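Local coordinates for protein homocysteine S-methyltransferase (Escherichia coli, PDB 5DMM) that catalyses zinc-dependent methyl transfer from S-methylmethionine, or less efficiently S-adenosylmethionine, to homocysteine, yielding methionine, at residues Q14-D20 with A289-G294; D57-A63 with T298-A304; V96-R100 with L157-A162; G123-A127 with D138-S142. All blocks are in the same frame, centred on the assembly; numbering follows the deposited sequence.

In the fold
All four contacts belong to one TIM barrel whose centre holds homocysteine and zinc. Interaction 1 joins the first strand to the last, and interaction 2 pairs helix 48-61, leading into the second strand, with helix 300-309 after the last. They touch, Leu19 O lying 3.3 Å from Ala63 CB and Asp20 CB 3.7 Å from Tyr58 CG, with their centres 12 Å apart. Interaction 3 packs two further outer helices and meets interaction 2 where Tyr59 CE2 lies 4.0 Å from Ala99 O. Interaction 4 is about 27 Å from interaction 1, centre to centre, across the chain's centre. Asp20 and Pro124 come within about 6 and 7 Å of the bound homocysteine, side chain to ligand.

Interaction 1. Residues Q14-D20 with A289-G294; sequences QDILLLD and ARLIGG
Segments 14-20 and 289-294 run in the same direction, end-to-end vectors 26° apart, with Leu17 level with Leu291 (CA-CA 4.8 Å) and Leu18 with Ile292 (5.0 Å). The parallel ladder consists of Leu17 N to Arg290 O (2.7 Å), Ile292 N to Leu17 O (3.0 Å), Leu19 N to Ile292 O (2.6 Å) and, past the strands, Gly294 N to Asp20 O (3.0 Å). Arg290 (m, t, p) turns its guanidinium edge to two carbonyls, donating from NE to Asp15 O (2.8 Å) and from NH2 to Gln14 O (2.9 Å). This seam between the first and last strands closes the TIM barrel. Leu17 (t, t) and Leu291 (m, p) share one face, CB to CG 4.3 Å. Leu18 (m, t) and Ile292 (m, t) occupy the other, against Leu306 of helix 300-309, and Ile16 (m, m) extends CD1 to 4.1 Å from Ile292 CD1. Leu19 (m, t) brings CD2 to 4.2 Å from Leu291 CB, while its CB rests 3.8 Å from Gly293 CA, where a side chain would clash. Asp20 (p) accepts from Ile67 N at OD2; a water is hydrogen-bonded to Asp20 OD1 (2.7 Å) and Gly294 O (3.0 Å).

Interaction 2. Residues D57-A63 with T298-A304; sequences DYYRAGA and TTPADIA
Helices 57-61 and 300-304 lie nearly parallel, their axes 8.7 Å apart and crossing at -20°. Segment 298-304 begins extended: Thr298 O is 3.5 Å from Tyr58 OH, whose hydrogen-bond partner is Ala22 O. Thr299 is the N-cap, its OG1 (chi1 p) accepting from Ala301 N (3.1 Å); Asp302 OD2 accepts from Thr299 N (2.9 Å), completing a capping box. Pro300 sets CG over the face of the Tyr58 ring (chi1 m), a CH-pi contact 3.8 Å from the centroid; Pro300 CB is 4.0 Å from Ala61 CB. Helix 48-61 leads into the second strand of the TIM barrel; helix 300-309 follows the last. Ile303 (m, m) points toward helix 57-61, CG1 3.6 Å from Tyr58 CD1 at the ring edge and CG2 4.0 Å from Ala61 CB. Ala304 CA makes a CA-H...O contact with Ala61 O (3.5 Å). Helix 57-61 terminates in a Schellman motif at Gly62 (phi 122°), with Ala63 N bonded to Tyr58 O (3.0 Å) and Ala63 CB 4.2 Å from Ile303 CG2.

Interaction 3. Residues V96-R100 with L157-A162; sequences VELAR and LLDAGA
Val96 forms the apolar centre, its side chain directed from helix 96-100 at the C-terminal end of the neighbouring helix. With chi1 at t, it places CG2 3.5 Å from Leu157 CD2 and CB 3.7 Å from Ala160 CB, while CG1 reaches to 3.6 Å from Ala162 N and 4.4 Å from Ala162 CB. The nearest CA atoms are also here, Val96 CA to Ala160 CA at 6.2 Å. Leu157 (m, t) also packs against Val122 and Leu165 of the barrel strands, so the small cluster runs inward to the sheet.

Around this centre the 157-162 backbone changes course. Gly161 leaves the helix with phi 96° and psi 24° in a Schellman motif: Ala162 N donates to Leu157 O (3.1 Å) and Gly161 N to Leu158 O (2.9 Å). The positive phi calls for glycine, and a CB there would also sit tight against Arg100 NH1.

At the exposed edge, one turn beyond Val96, Arg100 (m, t, p) arches over the turn. Its NH1 makes a weak hydrogen bond to Ala160 O (3.0 Å), and its CD lies 4.1 Å from Gly161 O. The contact joins two helices of the barrel's outer layer, with a glycine-terminated helix turning toward strand 164-170, as in the alpha-to-beta connections of a TIM barrel.

Interaction 4. Residues G123-A127 with D138-S142; sequences GPYGA and DYHCS
A zinc ion separate from the zinc at Cys229 and Cys295 in the homocysteine pocket is bound by Asp138 and His140 on the outer side of the loop 138-142, whose inner side packs against the start of helix 125-129. The loop is extended, and Tyr139 and Cys141 direct their CA-to-CB bonds toward segment 123-127 while that of His140 points away. The nearest CA atoms are those of Gly126 and Tyr139, 7.5 Å apart. The Tyr139 ring (p, chi2 -108°) receives the edge of Tyr125 (t, chi2 77°) on its face, a T-shaped pair with centroids 5.5 Å apart and planes at 63°; CD2 of Tyr125 is 3.8 Å from CD2 of Tyr139. Cys141 (m) places SG over the face of the Tyr125 ring, 3.8 Å from its centroid, in a sulfur-aromatic contact. The hydroxyl of Tyr139 takes a weak hydrogen bond from Gly126 N (3.3 Å), lies 3.7 Å from Pro124 CB, and pairs with Glu175, which also accepts from Tyr125 N. A CB on Gly126 would clash with Tyr139 CE1. These aromatic and sulfur contacts join the zinc-binding loop to the segment after strand 117-122, within a beta-to-alpha connection of the TIM barrel.

Interaction 1. Residues Q14-D20 with A289-G294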
loop_
_atom_site.group_PDB
_atom_site.type_symbol
_atom_site.label_atom_id
_atom_site.label_comp_id
_atom_site.label_asym_id
_atom_site.label_seq_id
_atom_site.Cartn_x
_atom_site.Cartn_y
_atom_site.Cartn_z
ATOM N N GLN A 14 -4.592 19.116 -7.652
ATOM C CA GLN A 14 -3.237 19.292 -7.149
ATOM C C GLN A 14 -2.325 18.284 -7.823
ATOM O O GLN A 14 -2.783 17.225 -8.226
ATOM C CB GLN A 14 -3.212 19.117 -5.633
ATOM C CG GLN A 14 -3.827 17.800 -5.209
ATOM C CD GLN A 14 -4.450 17.839 -3.826
ATOM O OE1 GLN A 14 -3.785 17.568 -2.829
ATOM N NE2 GLN A 14 -5.738 18.163 -3.763
ATOM N N ASP A 15 -1.041 18.608 -7.946
ATOM C CA ASP A 15 -0.092 17.701 -8.578
ATOM C C ASP A 15 0.195 16.463 -7.724
ATOM O O ASP A 15 0.266 15.354 -8.242
ATOM C CB ASP A 15 1.230 18.409 -8.858
ATOM C CG ASP A 15 1.080 19.620 -9.777
ATOM O OD1 ASP A 15 0.105 19.699 -10.564
ATOM O OD2 ASP A 15 1.967 20.496 -9.707
ATOM N N ILE A 16 0.384 16.676 -6.425
ATOM C CA ILE A 16 0.824 15.623 -5.509
ATOM C C ILE A 16 -0.278 15.215 -4.535
ATOM O O ILE A 16 -0.947 16.077 -3.968
ATOM C CB ILE A 16 2.068 16.072 -4.677
ATOM C CG1 ILE A 16 3.248 16.406 -5.595
ATOM C CG2 ILE A 16 2.467 15.000 -3.656
ATOM C CD1 ILE A 16 3.551 15.334 -6.602
ATOM N N LEU A 17 -0.453 13.903 -4.372
ATOM C CA LEU A 17 -1.306 13.299 -3.350
ATOM C C LEU A 17 -0.406 12.642 -2.309
ATOM O O LEU A 17 0.381 11.761 -2.658
ATOM C CB LEU A 17 -2.232 12.259 -3.997
ATOM C CG LEU A 17 -3.509 11.727 -3.365
ATOM C CD1 LEU A 17 -4.346 11.088 -4.468
ATOM C CD2 LEU A 17 -3.209 10.726 -2.256
ATOM N N LEU A 18 -0.508 13.029 -1.038
ATOM C CA LEU A 18 0.390 12.443 -0.047
ATOM C C LEU A 18 -0.191 11.157 0.534
ATOM O O LEU A 18 -1.371 11.091 0.872
ATOM C CB LEU A 18 0.705 13.431 1.092
ATOM C CG LEU A 18 1.592 14.631 0.730
ATOM C CD1 LEU A 18 1.858 15.453 1.978
ATOM C CD2 LEU A 18 2.913 14.185 0.091
ATOM N N LEU A 19 0.647 10.134 0.628
ATOM C CA LEU A 19 0.269 8.897 1.301
ATOM C C LEU A 19 0.651 8.996 2.768
ATOM O O LEU A 19 1.032 10.069 3.245
ATOM C CB LEU A 19 0.944 7.695 0.637
ATOM C CG LEU A 19 0.698 7.597 -0.872
ATOM C CD1 LEU A 19 1.377 6.364 -1.468
ATOM C CD2 LEU A 19 -0.790 7.587 -1.159
ATOM N N ASP A 20 0.532 7.888 3.491
ATOM C CA ASP A 20 0.961 7.883 4.877
ATOM C C ASP A 20 2.332 7.241 4.962
ATOM O O ASP A 20 3.019 7.099 3.952
ATOM C CB ASP A 20 -0.053 7.143 5.766
ATOM C CG ASP A 20 -0.236 5.690 5.371
ATOM O OD1 ASP A 20 0.325 5.243 4.344
ATOM O OD2 ASP A 20 -0.964 4.984 6.102
ATOM N N ALA A 289 5.826 11.106 -10.537
ATOM C CA ALA A 289 5.234 10.635 -9.280
ATOM C C ALA A 289 4.129 11.597 -8.870
ATOM O O ALA A 289 4.313 12.823 -8.929
ATOM C CB ALA A 289 6.287 10.524 -8.175
ATOM N N ARG A 290 2.974 11.055 -8.497
ATOM C CA ARG A 290 1.889 11.893 -7.986
ATOM C C ARG A 290 1.265 11.345 -6.696
ATOM O O ARG A 290 0.384 11.972 -6.116
ATOM C CB ARG A 290 0.814 12.077 -9.049
ATOM C CG ARG A 290 1.342 12.770 -10.298
ATOM C CD ARG A 290 0.225 13.157 -11.256
ATOM N NE ARG A 290 -0.573 14.254 -10.718
ATOM C CZ ARG A 290 -1.697 14.705 -11.265
ATOM N NH1 ARG A 290 -2.168 14.158 -12.384
ATOM N NH2 ARG A 290 -2.353 15.703 -10.685
ATOM N N LEU A 291 1.722 10.176 -6.269
ATOM C CA LEU A 291 1.303 9.614 -4.977
ATOM C C LEU A 291 2.575 9.330 -4.214
ATOM O O LEU A 291 3.350 8.460 -4.611
ATOM C CB LEU A 291 0.471 8.332 -5.146
ATOM C CG LEU A 291 -0.996 8.434 -5.580
ATOM C CD1 LEU A 291 -1.112 8.873 -7.022
ATOM C CD2 LEU A 291 -1.749 7.115 -5.388
ATOM N N ILE A 292 2.801 10.071 -3.126
ATOM C CA ILE A 292 4.079 10.047 -2.440
ATOM C C ILE A 292 3.892 9.851 -0.924
ATOM O O ILE A 292 3.100 10.541 -0.288
ATOM C CB ILE A 292 4.863 11.341 -2.707
ATOM C CG1 ILE A 292 5.018 11.533 -4.222
ATOM C CG2 ILE A 292 6.226 11.322 -2.009
ATOM C CD1 ILE A 292 5.889 12.675 -4.613
ATOM N N GLY A 293 4.613 8.891 -0.363
ATOM C CA GLY A 293 4.583 8.682 1.076
ATOM C C GLY A 293 5.833 7.987 1.556
ATOM O O GLY A 293 6.889 8.116 0.946
ATOM N N GLY A 294 5.707 7.232 2.646
ATOM C CA GLY A 294 6.850 6.536 3.216
ATOM C C GLY A 294 6.557 5.083 3.518
ATOM O O GLY A 294 5.409 4.695 3.744
HETATM O O HOH W 1 2.560 3.753 3.992
#

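Interaction 2. Residues D57-A63 with T298-A304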
loop_
_atom_site.group_PDB
_atom_site.type_symbol
_atom_site.label_atom_id
_atom_site.label_comp_id
_atom_site.label_asym_id
_atom_site.label_seq_id
_atom_site.Cartn_x
_atom_site.Cartn_y
_atom_site.Cartn_z
ATOM N N ASP A 57 -2.983 10.460 13.301
ATOM C CA ASP A 57 -1.668 11.106 13.310
ATOM C C ASP A 57 -1.168 11.448 11.898
ATOM O O ASP A 57 -0.652 12.548 11.633
ATOM C CB ASP A 57 -0.671 10.176 13.998
ATOM C CG ASP A 57 0.465 10.909 14.653
ATOM O OD1 ASP A 57 0.922 11.941 14.105
ATOM O OD2 ASP A 57 0.907 10.439 15.725
ATOM N N TYR A 58 -1.309 10.493 10.989
ATOM C CA TYR A 58 -0.844 10.712 9.623
ATOM C C TYR A 58 -1.735 11.703 8.872
ATOM O O TYR A 58 -1.228 12.523 8.107
ATOM C CB TYR A 58 -0.755 9.383 8.857
ATOM C CG TYR A 58 0.550 8.648 9.099
ATOM C CD1 TYR A 58 1.756 9.185 8.650
ATOM C CD2 TYR A 58 0.580 7.415 9.765
ATOM C CE1 TYR A 58 2.947 8.541 8.850
ATOM C CE2 TYR A 58 1.790 6.751 9.977
ATOM C CZ TYR A 58 2.973 7.341 9.518
ATOM O OH TYR A 58 4.194 6.733 9.686
ATOM N N TYR A 59 -3.050 11.639 9.067
ATOM C CA TYR A 59 -3.913 12.633 8.421
ATOM C C TYR A 59 -3.554 14.043 8.921
ATOM O O TYR A 59 -3.575 14.998 8.155
ATOM C CB TYR A 59 -5.395 12.347 8.675
ATOM C CG TYR A 59 -6.044 11.228 7.860
ATOM C CD1 TYR A 59 -5.927 11.163 6.467
ATOM C CD2 TYR A 59 -6.816 10.261 8.494
ATOM C CE1 TYR A 59 -6.553 10.148 5.735
ATOM C CE2 TYR A 59 -7.450 9.245 7.768
ATOM C CZ TYR A 59 -7.307 9.196 6.388
ATOM O OH TYR A 59 -7.920 8.203 5.666
ATOM N N ARG A 60 -3.218 14.161 10.206
ATOM C CA ARG A 60 -2.793 15.437 10.775
ATOM C C ARG A 60 -1.493 15.927 10.149
ATOM O O ARG A 60 -1.320 17.124 9.929
ATOM C CB ARG A 60 -2.619 15.332 12.292
ATOM C CG ARG A 60 -3.914 15.279 13.062
ATOM C CD ARG A 60 -3.656 15.213 14.564
ATOM N NE ARG A 60 -4.886 15.456 15.304
ATOM C CZ ARG A 60 -5.154 14.940 16.493
ATOM N NH1 ARG A 60 -4.274 14.136 17.080
ATOM N NH2 ARG A 60 -6.302 15.225 17.095
ATOM N N ALA A 61 -0.590 14.995 9.850
ATOM C CA ALA A 61 0.702 15.332 9.269
ATOM C C ALA A 61 0.577 15.749 7.799
ATOM O O ALA A 61 1.522 16.283 7.215
ATOM C CB ALA A 61 1.656 14.164 9.406
ATOM N N GLY A 62 -0.582 15.495 7.200
ATOM C CA GLY A 62 -0.817 15.908 5.832
ATOM C C GLY A 62 -1.171 14.795 4.866
ATOM O O GLY A 62 -1.442 15.065 3.693
ATOM N N ALA A 63 -1.170 13.545 5.338
ATOM C CA ALA A 63 -1.547 12.420 4.483
ATOM C C ALA A 63 -2.966 12.599 3.966
ATOM O O ALA A 63 -3.852 13.007 4.706
ATOM C CB ALA A 63 -1.429 11.089 5.244
ATOM N N THR A 298 9.635 4.949 8.337
ATOM C CA THR A 298 9.132 6.311 8.228
ATOM C C THR A 298 8.075 6.539 9.297
ATOM O O THR A 298 7.531 5.598 9.882
ATOM C CB THR A 298 8.553 6.615 6.841
ATOM O OG1 THR A 298 7.384 5.817 6.620
ATOM C CG2 THR A 298 9.595 6.315 5.782
ATOM N N THR A 299 7.820 7.807 9.578
ATOM C CA THR A 299 6.917 8.198 10.644
ATOM C C THR A 299 6.155 9.427 10.140
ATOM O O THR A 299 6.434 9.923 9.039
ATOM C CB THR A 299 7.693 8.537 11.947
ATOM O OG1 THR A 299 8.303 9.816 11.793
ATOM C CG2 THR A 299 8.774 7.510 12.248
ATOM N N PRO A 300 5.198 9.939 10.932
ATOM C CA PRO A 300 4.521 11.164 10.490
ATOM C C PRO A 300 5.456 12.366 10.291
ATOM O O PRO A 300 5.042 13.351 9.661
ATOM C CB PRO A 300 3.537 11.432 11.626
ATOM C CG PRO A 300 3.187 10.045 12.124
ATOM C CD PRO A 300 4.490 9.292 12.055
ATOM N N ALA A 301 6.682 12.297 10.806
ATOM C CA ALA A 301 7.652 13.380 10.592
ATOM C C ALA A 301 8.012 13.490 9.113
ATOM O O ALA A 301 8.168 14.591 8.589
ATOM C CB ALA A 301 8.903 13.166 11.424
ATOM N N ASP A 302 8.141 12.346 8.444
ATOM C CA ASP A 302 8.436 12.332 7.008
ATOM C C ASP A 302 7.293 12.914 6.190
ATOM O O ASP A 302 7.529 13.652 5.225
ATOM C CB ASP A 302 8.736 10.913 6.524
ATOM C CG ASP A 302 9.936 10.300 7.213
ATOM O OD1 ASP A 302 11.080 10.617 6.812
ATOM O OD2 ASP A 302 9.743 9.486 8.146
ATOM N N ILE A 303 6.062 12.565 6.560
ATOM C CA ILE A 303 4.873 13.072 5.874
ATOM C C ILE A 303 4.749 14.584 6.086
ATOM O O ILE A 303 4.432 15.334 5.160
ATOM C CB ILE A 303 3.595 12.344 6.369
ATOM C CG1 ILE A 303 3.731 10.847 6.094
ATOM C CG2 ILE A 303 2.363 12.886 5.673
ATOM C CD1 ILE A 303 4.095 10.553 4.635
ATOM N N ALA A 304 5.014 15.028 7.309
ATOM C CA ALA A 304 5.004 16.457 7.623
ATOM C C ALA A 304 6.040 17.207 6.784
ATOM O O ALA A 304 5.769 18.287 6.245
ATOM C CB ALA A 304 5.263 16.666 9.113
#

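Interaction 3. Residues V96-R100 with L157-A162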
loop_
_atom_site.group_PDB
_atom_site.type_symbol
_atom_site.label_atom_id
_atom_site.label_comp_id
_atom_site.label_asym_id
_atom_site.label_seq_id
_atom_site.Cartn_x
_atom_site.Cartn_y
_atom_site.Cartn_z
ATOM N N VAL A 96 -9.908 -1.562 7.919
ATOM C CA VAL A 96 -10.523 -0.512 7.108
ATOM C C VAL A 96 -11.388 0.382 7.975
ATOM O O VAL A 96 -11.358 1.597 7.852
ATOM C CB VAL A 96 -11.396 -1.085 5.978
ATOM C CG1 VAL A 96 -11.950 0.058 5.087
ATOM C CG2 VAL A 96 -10.593 -2.059 5.132
ATOM N N GLU A 97 -12.160 -0.236 8.859
ATOM C CA GLU A 97 -13.037 0.502 9.750
ATOM C C GLU A 97 -12.252 1.510 10.597
ATOM O O GLU A 97 -12.684 2.646 10.770
ATOM C CB GLU A 97 -13.804 -0.478 10.649
ATOM C CG GLU A 97 -14.800 0.156 11.592
ATOM C CD GLU A 97 -15.374 -0.865 12.575
ATOM O OE1 GLU A 97 -15.626 -2.023 12.162
ATOM O OE2 GLU A 97 -15.549 -0.521 13.767
ATOM N N LEU A 98 -11.095 1.097 11.107
ATOM C CA LEU A 98 -10.305 1.971 11.980
ATOM C C LEU A 98 -9.743 3.150 11.202
ATOM O O LEU A 98 -9.659 4.258 11.730
ATOM C CB LEU A 98 -9.168 1.202 12.649
ATOM C CG LEU A 98 -9.603 0.146 13.666
ATOM C CD1 LEU A 98 -8.425 -0.746 14.024
ATOM C CD2 LEU A 98 -10.148 0.845 14.921
ATOM N N ALA A 99 -9.371 2.928 9.945
ATOM C CA ALA A 99 -8.889 4.042 9.132
ATOM C C ALA A 99 -10.044 4.983 8.789
ATOM O O ALA A 99 -9.875 6.208 8.752
ATOM C CB ALA A 99 -8.201 3.531 7.842
ATOM N N ARG A 100 -11.219 4.416 8.527
ATOM C CA ARG A 100 -12.382 5.240 8.216
ATOM C C ARG A 100 -12.792 6.056 9.446
ATOM O O ARG A 100 -13.202 7.213 9.321
ATOM C CB ARG A 100 -13.546 4.372 7.723
ATOM C CG ARG A 100 -13.271 3.663 6.391
ATOM C CD ARG A 100 -14.454 2.800 5.991
ATOM N NE ARG A 100 -15.637 3.630 5.801
ATOM C CZ ARG A 100 -16.889 3.187 5.803
ATOM N NH1 ARG A 100 -17.149 1.900 5.997
ATOM N NH2 ARG A 100 -17.885 4.043 5.613
ATOM N N LEU A 157 -11.783 -6.169 2.190
ATOM C CA LEU A 157 -11.381 -4.760 2.104
ATOM C C LEU A 157 -12.428 -3.934 1.342
ATOM O O LEU A 157 -12.765 -2.817 1.739
ATOM C CB LEU A 157 -10.006 -4.630 1.428
ATOM C CG LEU A 157 -8.777 -5.141 2.201
ATOM C CD1 LEU A 157 -7.538 -5.148 1.293
ATOM C CD2 LEU A 157 -8.474 -4.288 3.443
ATOM N N LEU A 158 -12.951 -4.490 0.251
ATOM C CA LEU A 158 -13.949 -3.781 -0.546
ATOM C C LEU A 158 -15.273 -3.695 0.219
ATOM O O LEU A 158 -15.902 -2.631 0.268
ATOM C CB LEU A 158 -14.147 -4.467 -1.913
ATOM C CG LEU A 158 -12.947 -4.422 -2.871
ATOM C CD1 LEU A 158 -13.176 -5.266 -4.131
ATOM C CD2 LEU A 158 -12.608 -2.987 -3.254
ATOM N N ASP A 159 -15.679 -4.798 0.837
ATOM C CA ASP A 159 -16.941 -4.823 1.577
ATOM C C ASP A 159 -16.934 -3.883 2.768
ATOM O O ASP A 159 -17.983 -3.370 3.158
ATOM C CB ASP A 159 -17.267 -6.238 2.065
ATOM C CG ASP A 159 -17.721 -7.140 0.951
ATOM O OD1 ASP A 159 -18.115 -6.624 -0.117
ATOM O OD2 ASP A 159 -17.679 -8.376 1.138
ATOM N N ALA A 160 -15.753 -3.673 3.353
ATOM C CA ALA A 160 -15.610 -2.768 4.487
ATOM C C ALA A 160 -15.546 -1.303 4.033
ATOM O O ALA A 160 -15.547 -0.393 4.861
ATOM C CB ALA A 160 -14.372 -3.119 5.300
ATOM N N GLY A 161 -15.468 -1.081 2.725
ATOM C CA GLY A 161 -15.519 0.271 2.193
ATOM C C GLY A 161 -14.206 0.986 1.893
ATOM O O GLY A 161 -14.174 2.208 1.896
ATOM N N ALA A 162 -13.130 0.246 1.648
ATOM C CA ALA A 162 -11.906 0.841 1.105
ATOM C C ALA A 162 -12.203 1.592 -0.193
ATOM O O ALA A 162 -12.979 1.106 -1.016
ATOM C CB ALA A 162 -10.853 -0.239 0.855
#

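Interaction 4. Residues G123-A127 with D138-S142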
loop_
_atom_site.group_PDB
_atom_site.type_symbol
_atom_site.label_atom_id
_atom_site.label_comp_id
_atom_site.label_asym_id
_atom_site.label_seq_id
_atom_site.Cartn_x
_atom_site.Cartn_y
_atom_site.Cartn_z
ATOM N N GLY A 123 -0.782 -7.196 0.497
ATOM C CA GLY A 123 0.620 -7.570 0.423
ATOM C C GLY A 123 0.804 -8.817 -0.415
ATOM O O GLY A 123 -0.171 -9.526 -0.706
ATOM N N PRO A 124 2.056 -9.111 -0.794
ATOM C CA PRO A 124 2.337 -10.254 -1.670
ATOM C C PRO A 124 2.298 -11.579 -0.927
ATOM O O PRO A 124 2.392 -11.601 0.296
ATOM C CB PRO A 124 3.759 -9.968 -2.166
ATOM C CG PRO A 124 4.400 -9.229 -1.009
ATOM C CD PRO A 124 3.286 -8.385 -0.413
ATOM N N TYR A 125 2.199 -12.662 -1.688
ATOM C CA TYR A 125 2.275 -14.023 -1.167
ATOM C C TYR A 125 3.591 -14.227 -0.405
ATOM O O TYR A 125 3.640 -14.923 0.606
ATOM C CB TYR A 125 2.136 -15.018 -2.324
ATOM C CG TYR A 125 2.107 -16.465 -1.901
ATOM C CD1 TYR A 125 0.964 -17.024 -1.341
ATOM C CD2 TYR A 125 3.225 -17.278 -2.064
ATOM C CE1 TYR A 125 0.935 -18.351 -0.954
ATOM C CE2 TYR A 125 3.202 -18.607 -1.680
ATOM C CZ TYR A 125 2.056 -19.136 -1.129
ATOM O OH TYR A 125 2.032 -20.458 -0.747
ATOM N N GLY A 126 4.648 -13.575 -0.875
ATOM C CA GLY A 126 5.941 -13.649 -0.221
ATOM C C GLY A 126 5.957 -13.217 1.236
ATOM O O GLY A 126 6.740 -13.740 2.032
ATOM N N ALA A 127 5.101 -12.258 1.581
ATOM C CA ALA A 127 5.021 -11.761 2.947
ATOM C C ALA A 127 4.400 -12.820 3.856
ATOM O O ALA A 127 4.715 -12.899 5.042
ATOM C CB ALA A 127 4.222 -10.471 3.000
ATOM N N ASP A 138 10.888 -15.314 -5.731
ATOM C CA ASP A 138 11.085 -16.643 -6.294
ATOM C C ASP A 138 10.205 -17.662 -5.584
ATOM O O ASP A 138 10.671 -18.462 -4.783
ATOM C CB ASP A 138 12.549 -17.079 -6.231
ATOM C CG ASP A 138 12.819 -18.331 -7.073
ATOM O OD1 ASP A 138 11.896 -18.807 -7.773
ATOM O OD2 ASP A 138 13.959 -18.837 -7.048
ATOM N N TYR A 139 8.920 -17.607 -5.894
ATOM C CA TYR A 139 7.978 -18.600 -5.429
ATOM C C TYR A 139 7.001 -18.925 -6.551
ATOM O O TYR A 139 6.860 -18.153 -7.520
ATOM C CB TYR A 139 7.251 -18.126 -4.175
ATOM C CG TYR A 139 6.731 -16.698 -4.166
ATOM C CD1 TYR A 139 7.345 -15.725 -3.380
ATOM C CD2 TYR A 139 5.596 -16.333 -4.891
ATOM C CE1 TYR A 139 6.861 -14.428 -3.336
ATOM C CE2 TYR A 139 5.105 -15.026 -4.850
ATOM C CZ TYR A 139 5.741 -14.090 -4.065
ATOM O OH TYR A 139 5.245 -12.814 -3.985
ATOM N N HIS A 140 6.350 -20.079 -6.436
ATOM C CA HIS A 140 5.573 -20.619 -7.543
ATOM C C HIS A 140 4.189 -21.074 -7.093
ATOM O O HIS A 140 4.066 -21.974 -6.262
ATOM C CB HIS A 140 6.322 -21.786 -8.195
ATOM C CG HIS A 140 7.665 -21.408 -8.742
ATOM N ND1 HIS A 140 7.833 -20.876 -10.001
ATOM C CD2 HIS A 140 8.901 -21.475 -8.194
ATOM C CE1 HIS A 140 9.114 -20.634 -10.210
ATOM N NE2 HIS A 140 9.784 -20.991 -9.128
ATOM N N CYS A 141 3.159 -20.437 -7.643
ATOM C CA CYS A 141 1.775 -20.811 -7.389
ATOM C C CYS A 141 1.018 -20.781 -8.706
ATOM O O CYS A 141 1.337 -19.979 -9.590
ATOM C CB CYS A 141 1.108 -19.861 -6.386
ATOM S SG CYS A 141 1.877 -19.782 -4.739
ATOM N N SER A 142 0.007 -21.636 -8.843
ATOM C CA SER A 142 -0.883 -21.544 -9.996
ATOM C C SER A 142 -1.656 -20.232 -9.925
ATOM O O SER A 142 -1.708 -19.609 -8.863
ATOM C CB SER A 142 -1.853 -22.728 -10.037
ATOM O OG SER A 142 -2.661 -22.743 -8.880
#